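Local coordinates for protein TRAP-type transporter, periplasmic component (Cupriavidus necator, PDB 4P8B) that binds (S)-2-acetolactate and, as the periplasmic solute-binding component of a TRAP-type transporter, probably delivers it to the membrane subunits for uptake, at residues S180-E185 against D321-Q326; E185-L190 against T235-V240. One frame throughout, in Å; residues are numbered along the deposited sequence.

Contact 1: residues S180-E185 against D321-Q326; sequences SPLYIE and DKWKKQ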
loop_
_atom_site.group_PDB
_atom_site.type_symbol
_atom_site.label_atom_id
_atom_site.label_comp_id
_atom_site.label_asym_id
_atom_site.label_seq_id
_atom_site.Cartn_x
_atom_site.Cartn_y
_atom_site.Cartn_z
ATOM N N SER A 180 -4.394 -8.637 7.279
ATOM C CA SER A 180 -3.024 -8.964 7.666
ATOM C C SER A 180 -2.925 -8.729 9.183
ATOM O O SER A 180 -3.162 -7.616 9.630
ATOM C CB SER A 180 -2.043 -8.105 6.870
ATOM O OG SER A 180 -0.904 -7.718 7.627
ATOM N N PRO A 181 -2.614 -9.784 9.967
ATOM C CA PRO A 181 -2.774 -9.770 11.430
ATOM C C PRO A 181 -2.124 -8.608 12.189
ATOM O O PRO A 181 -2.618 -8.211 13.236
ATOM C CB PRO A 181 -2.165 -11.108 11.886
ATOM C CG PRO A 181 -1.705 -11.814 10.654
ATOM C CD PRO A 181 -2.283 -11.131 9.466
ATOM N N LEU A 182 -1.032 -8.061 11.674
ATOM C CA LEU A 182 -0.407 -6.919 12.322
ATOM C C LEU A 182 -1.387 -5.767 12.483
ATOM O O LEU A 182 -1.418 -5.102 13.532
ATOM C CB LEU A 182 0.831 -6.523 11.516
ATOM C CG LEU A 182 1.574 -5.227 11.874
ATOM C CD1 LEU A 182 1.797 -5.028 13.377
ATOM C CD2 LEU A 182 2.907 -5.252 11.151
ATOM N N TYR A 183 -2.217 -5.525 11.476
ATOM C CA TYR A 183 -3.181 -4.435 11.581
ATOM C C TYR A 183 -4.227 -4.671 12.679
ATOM O O TYR A 183 -4.634 -3.733 13.375
ATOM C CB TYR A 183 -3.847 -4.130 10.217
ATOM C CG TYR A 183 -2.882 -3.423 9.319
ATOM C CD1 TYR A 183 -2.713 -2.049 9.382
ATOM C CD2 TYR A 183 -2.041 -4.142 8.464
ATOM C CE1 TYR A 183 -1.772 -1.401 8.590
ATOM C CE2 TYR A 183 -1.099 -3.510 7.685
ATOM C CZ TYR A 183 -0.956 -2.136 7.766
ATOM O OH TYR A 183 -0.003 -1.511 7.003
ATOM N N ILE A 184 -4.638 -5.920 12.865
ATOM C CA ILE A 184 -5.543 -6.241 13.961
ATOM C C ILE A 184 -4.885 -5.907 15.293
ATOM O O ILE A 184 -5.504 -5.305 16.160
ATOM C CB ILE A 184 -5.960 -7.719 13.936
ATOM C CG1 ILE A 184 -6.828 -8.002 12.697
ATOM C CG2 ILE A 184 -6.715 -8.091 15.198
ATOM C CD1 ILE A 184 -8.157 -7.271 12.692
ATOM N N GLU A 185 -3.625 -6.290 15.444
ATOM C CA GLU A 185 -2.903 -6.042 16.688
ATOM C C GLU A 185 -2.678 -4.551 16.939
ATOM O O GLU A 185 -2.818 -4.085 18.081
ATOM C CB GLU A 185 -1.577 -6.808 16.693
ATOM C CG GLU A 185 -1.804 -8.307 16.767
ATOM C CD GLU A 185 -0.518 -9.100 16.853
ATOM O OE1 GLU A 185 0.468 -8.591 17.423
ATOM O OE2 GLU A 185 -0.490 -10.244 16.353
ATOM N N ASP A 321 7.556 -3.670 18.682
ATOM C CA ASP A 321 8.667 -4.487 19.147
ATOM C C ASP A 321 8.428 -5.963 18.831
ATOM O O ASP A 321 9.352 -6.689 18.427
ATOM C CB ASP A 321 8.859 -4.300 20.656
ATOM C CG ASP A 321 9.341 -2.907 21.028
ATOM O OD1 ASP A 321 9.870 -2.185 20.154
ATOM O OD2 ASP A 321 9.192 -2.540 22.215
ATOM N N LYS A 322 7.186 -6.409 19.015
ATOM C CA LYS A 322 6.822 -7.786 18.724
ATOM C C LYS A 322 7.062 -8.109 17.249
ATOM O O LYS A 322 7.698 -9.118 16.911
ATOM C CB LYS A 322 5.354 -8.032 19.095
ATOM C CG LYS A 322 4.818 -9.377 18.617
ATOM C CD LYS A 322 3.375 -9.591 19.071
ATOM C CE LYS A 322 2.864 -10.946 18.594
ATOM N NZ LYS A 322 1.439 -11.192 18.925
ATOM N N TRP A 323 6.559 -7.254 16.361
ATOM C CA TRP A 323 6.663 -7.528 14.937
ATOM C C TRP A 323 8.068 -7.285 14.375
ATOM O O TRP A 323 8.468 -7.906 13.389
ATOM C CB TRP A 323 5.556 -6.775 14.162
ATOM C CG TRP A 323 4.263 -7.465 14.375
ATOM C CD1 TRP A 323 3.434 -7.346 15.461
ATOM C CD2 TRP A 323 3.659 -8.418 13.514
ATOM N NE1 TRP A 323 2.355 -8.175 15.321
ATOM C CE2 TRP A 323 2.469 -8.851 14.135
ATOM C CE3 TRP A 323 4.015 -8.969 12.280
ATOM C CZ2 TRP A 323 1.624 -9.778 13.548
ATOM C CZ3 TRP A 323 3.181 -9.889 11.705
ATOM C CH2 TRP A 323 2.012 -10.304 12.344
ATOM N N LYS A 324 8.826 -6.410 15.031
ATOM C CA LYS A 324 10.236 -6.221 14.685
ATOM C C LYS A 324 10.988 -7.541 14.770
ATOM O O LYS A 324 11.770 -7.874 13.890
ATOM C CB LYS A 324 10.878 -5.185 15.623
ATOM C CG LYS A 324 12.410 -5.050 15.514
ATOM C CD LYS A 324 12.880 -3.749 16.165
ATOM C CE LYS A 324 14.408 -3.571 16.102
ATOM N NZ LYS A 324 14.811 -2.258 16.672
ATOM N N LYS A 325 10.717 -8.316 15.810
ATOM C CA LYS A 325 11.322 -9.635 15.941
ATOM C C LYS A 325 10.815 -10.619 14.882
ATOM O O LYS A 325 11.574 -11.447 14.379
ATOM C CB LYS A 325 11.047 -10.204 17.326
ATOM C CG LYS A 325 11.725 -9.419 18.432
ATOM C CD LYS A 325 11.511 -10.066 19.782
ATOM C CE LYS A 325 12.395 -9.421 20.846
ATOM N NZ LYS A 325 11.961 -8.029 21.178
ATOM N N GLN A 326 9.531 -10.532 14.551
ATOM C CA GLN A 326 8.941 -11.432 13.566
ATOM C C GLN A 326 9.466 -11.194 12.156
ATOM O O GLN A 326 9.711 -12.136 11.401
ATOM C CB GLN A 326 7.428 -11.286 13.563
ATOM C CG GLN A 326 6.767 -11.800 14.818
ATOM C CD GLN A 326 5.281 -11.996 14.623
ATOM O OE1 GLN A 326 4.813 -12.184 13.496
ATOM N NE2 GLN A 326 4.526 -11.949 15.717
HETATM O O HOH W 1 1.424 -12.092 15.983
#

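Contact 2: residues E185-L190 against T235-V240; sequences ETFNAL and TTWGYV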
loop_
_atom_site.group_PDB
_atom_site.type_symbol
_atom_site.label_atom_id
_atom_site.label_comp_id
_atom_site.label_asym_id
_atom_site.label_seq_id
_atom_site.Cartn_x
_atom_site.Cartn_y
_atom_site.Cartn_z
ATOM N N GLU A 185 -3.625 -6.290 15.444
ATOM C CA GLU A 185 -2.903 -6.042 16.688
ATOM C C GLU A 185 -2.678 -4.551 16.939
ATOM O O GLU A 185 -2.818 -4.085 18.081
ATOM C CB GLU A 185 -1.577 -6.808 16.693
ATOM C CG GLU A 185 -1.804 -8.307 16.767
ATOM C CD GLU A 185 -0.518 -9.100 16.853
ATOM O OE1 GLU A 185 0.468 -8.591 17.423
ATOM O OE2 GLU A 185 -0.490 -10.244 16.353
ATOM N N THR A 186 -2.349 -3.790 15.901
ATOM C CA THR A 186 -2.152 -2.356 16.069
ATOM C C THR A 186 -3.424 -1.697 16.571
ATOM O O THR A 186 -3.398 -0.907 17.517
ATOM C CB THR A 186 -1.710 -1.714 14.762
ATOM O OG1 THR A 186 -0.401 -2.208 14.452
ATOM C CG2 THR A 186 -1.682 -0.193 14.856
ATOM N N PHE A 187 -4.548 -1.991 15.929
ATOM C CA PHE A 187 -5.796 -1.350 16.338
ATOM C C PHE A 187 -6.330 -1.885 17.665
ATOM O O PHE A 187 -6.950 -1.129 18.429
ATOM C CB PHE A 187 -6.819 -1.393 15.201
ATOM C CG PHE A 187 -6.560 -0.345 14.159
ATOM C CD1 PHE A 187 -6.981 0.955 14.360
ATOM C CD2 PHE A 187 -5.859 -0.643 12.999
ATOM C CE1 PHE A 187 -6.703 1.946 13.445
ATOM C CE2 PHE A 187 -5.587 0.342 12.079
ATOM C CZ PHE A 187 -6.015 1.625 12.296
ATOM N N ASN A 188 -6.075 -3.150 17.985
ATOM C CA ASN A 188 -6.397 -3.665 19.322
ATOM C C ASN A 188 -5.647 -2.878 20.404
ATOM O O ASN A 188 -6.202 -2.591 21.457
ATOM C CB ASN A 188 -6.040 -5.152 19.477
ATOM C CG ASN A 188 -6.963 -6.074 18.721
ATOM O OD1 ASN A 188 -8.021 -5.681 18.257
ATOM N ND2 ASN A 188 -6.567 -7.333 18.619
ATOM N N ALA A 189 -4.382 -2.553 20.154
ATOM C CA ALA A 189 -3.581 -1.805 21.129
ATOM C C ALA A 189 -4.144 -0.414 21.361
ATOM O O ALA A 189 -3.907 0.182 22.408
ATOM C CB ALA A 189 -2.140 -1.705 20.655
ATOM N N LEU A 190 -4.859 0.109 20.373
ATOM C CA LEU A 190 -5.478 1.428 20.447
ATOM C C LEU A 190 -6.910 1.362 20.984
ATOM O O LEU A 190 -7.606 2.375 21.019
ATOM C CB LEU A 190 -5.451 2.107 19.075
ATOM C CG LEU A 190 -4.041 2.368 18.550
ATOM C CD1 LEU A 190 -4.040 2.807 17.100
ATOM C CD2 LEU A 190 -3.376 3.398 19.423
ATOM N N THR A 235 -7.948 11.770 10.418
ATOM C CA THR A 235 -6.744 12.231 11.119
ATOM C C THR A 235 -5.526 11.807 10.343
ATOM O O THR A 235 -5.358 10.637 10.030
ATOM C CB THR A 235 -6.694 11.682 12.530
ATOM O OG1 THR A 235 -7.794 12.226 13.240
ATOM C CG2 THR A 235 -5.392 12.093 13.258
ATOM N N THR A 236 -4.688 12.790 10.017
ATOM C CA THR A 236 -3.541 12.524 9.170
ATOM C C THR A 236 -2.341 12.045 9.992
ATOM O O THR A 236 -1.247 12.628 9.924
ATOM C CB THR A 236 -3.165 13.767 8.383
ATOM O OG1 THR A 236 -2.923 14.841 9.300
ATOM C CG2 THR A 236 -4.283 14.145 7.389
ATOM N N TRP A 237 -2.543 10.998 10.771
ATOM C CA TRP A 237 -1.515 10.483 11.681
ATOM C C TRP A 237 -0.325 9.811 11.010
ATOM O O TRP A 237 0.694 9.620 11.664
ATOM C CB TRP A 237 -2.152 9.533 12.664
ATOM C CG TRP A 237 -2.754 8.258 12.110
ATOM C CD1 TRP A 237 -2.978 7.919 10.796
ATOM C CD2 TRP A 237 -3.211 7.154 12.884
ATOM N NE1 TRP A 237 -3.563 6.683 10.732
ATOM C CE2 TRP A 237 -3.706 6.181 11.994
ATOM C CE3 TRP A 237 -3.269 6.902 14.264
ATOM C CZ2 TRP A 237 -4.207 4.970 12.437
ATOM C CZ3 TRP A 237 -3.767 5.706 14.696
ATOM C CH2 TRP A 237 -4.244 4.750 13.784
ATOM N N GLY A 238 -0.412 9.474 9.734
ATOM C CA GLY A 238 0.714 8.894 9.023
ATOM C C GLY A 238 1.247 7.627 9.657
ATOM O O GLY A 238 2.472 7.395 9.593
ATOM N N TYR A 239 0.415 6.775 10.245
ATOM C CA TYR A 239 0.929 5.700 11.090
ATOM C C TYR A 239 1.763 4.687 10.305
ATOM O O TYR A 239 2.764 4.171 10.828
ATOM C CB TYR A 239 -0.147 5.007 11.935
ATOM C CG TYR A 239 -1.034 3.969 11.251
ATOM C CD1 TYR A 239 -1.715 4.226 10.046
ATOM C CD2 TYR A 239 -1.249 2.759 11.862
ATOM C CE1 TYR A 239 -2.544 3.265 9.479
ATOM C CE2 TYR A 239 -2.091 1.812 11.326
ATOM C CZ TYR A 239 -2.737 2.069 10.126
ATOM O OH TYR A 239 -3.557 1.094 9.619
ATOM N N VAL A 240 1.375 4.402 9.058
ATOM C CA VAL A 240 2.152 3.547 8.170
ATOM C C VAL A 240 1.987 4.088 6.758
ATOM O O VAL A 240 1.120 4.922 6.499
ATOM C CB VAL A 240 1.632 2.088 8.165
ATOM C CG1 VAL A 240 1.653 1.483 9.549
ATOM C CG2 VAL A 240 0.242 2.000 7.551
#

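Contact 1: residues S180-E185 against D321-Q326
Glu185 OE1 accepts the indole N-H of Trp323, with NE1 to OE1 2.9 Å. The bond is nearly straight, its N-H...O angle 169°. The oxygen lies close to the indole plane, yet NE1 stands well above the carboxylate plane, the two planes being turned 57° apart. Lys322 NZ reaches Glu185 OE1 at 3.2 Å from the opposite face of the carboxylate, closing a salt bridge, so a single oxygen is gripped by two donors; the positive charge would be expected to favour the ionised acid. Leu182 covers one face of the indole: its CD1 sits 3.5 Å from the centroid of the five-membered ring of Trp323, a CH-pi contact almost on the ring normal. Leu182 and Trp323 slide past each other in opposite directions, and Leu182 CB lies over the centre of the indole face. The helical segments 181-185 and 321-326, of helices 181-189 and 317-327 in the TRAP-type solute-binding fold, run nearly antiparallel, their axes 11.6 Å apart at closest approach. On the other face of the indole lies Gln326 OE1, toward the rim. A water that donates to Glu185 OE2 accepts from Gln326 NE2, and weakly from Lys322 NZ.

Contact 2: residues E185-L190 against T235-V240
An aromatic cluster of Phe187, Trp237 and Tyr239 fastens the later turns of helix 181-189 to the loop between strands 233-235 and 241-249. Phe187 is the helix's aromatic member, and its outer carbons serve both partners. CE1 of Phe187 comes 3.7 Å from CH2 of Trp237, at the edge of the indole, with the two ring planes 47° apart. On the other partner, CE2 of Phe187 lies 3.3 Å from OH of Tyr239; this oxygen is near the plane of the phenyl ring, at its edge, and the two rings are inclined at 70°. Leu190 and Trp237 meet tip to tip, CD1 of Leu190 lying 3.8 Å from CZ3 of Trp237, while Thr186 CG2 makes a looser touch on the edge of Tyr239 at CE2, 4.1 Å away.

The loop leads into strand 241-249, part of the mixed five-stranded sheet of this solute-binding protein. Within the loop, CB of Tyr239 lies over the centre of one indole face, and CZ2 of Trp237 in turn lies over the centre of the phenol ring of Tyr239, 3.4 Å above its plane. Both residues hold CG between the backbone N and the carbonyl carbon (chi1 79° in Tyr239), and their side chains pack on each other. Val240 CG2 takes the opposite face of that phenol, toward the rim. No hydrogen bond crosses between the segments, but the buried polar ends are satisfied elsewhere: Tyr239 OH bonds to Glu215 OE1, and Trp237 NE1 donates to the carbonyl oxygen of Arg155. Arg155 itself binds acetolactate, and its side chain is about 4 Å from that of Tyr239, whose own side chain lies about 9 Å from the bound ligand, in the second shell of the site.

Contacts 1 and 2 use successive parts of helix 181-189 and share Glu185. Contact 2 is fully buried; no hydrogen bond or salt bridge crosses it, its packing is aromatic and aliphatic, and its polar ends are paired with residues beyond it. Contact 1 is only partly buried: Leu182 and Trp323 form its covered side, and the charged pair with its water lies toward the surface. The two join directly through Tyr183, whose CE1 packs 3.2 Å from OH of Tyr239. Helix 181-189 packs on helix 317-327 through one set of side chains and on the 235-240 loop through another, contact 2 being nested in sequence within contact 1.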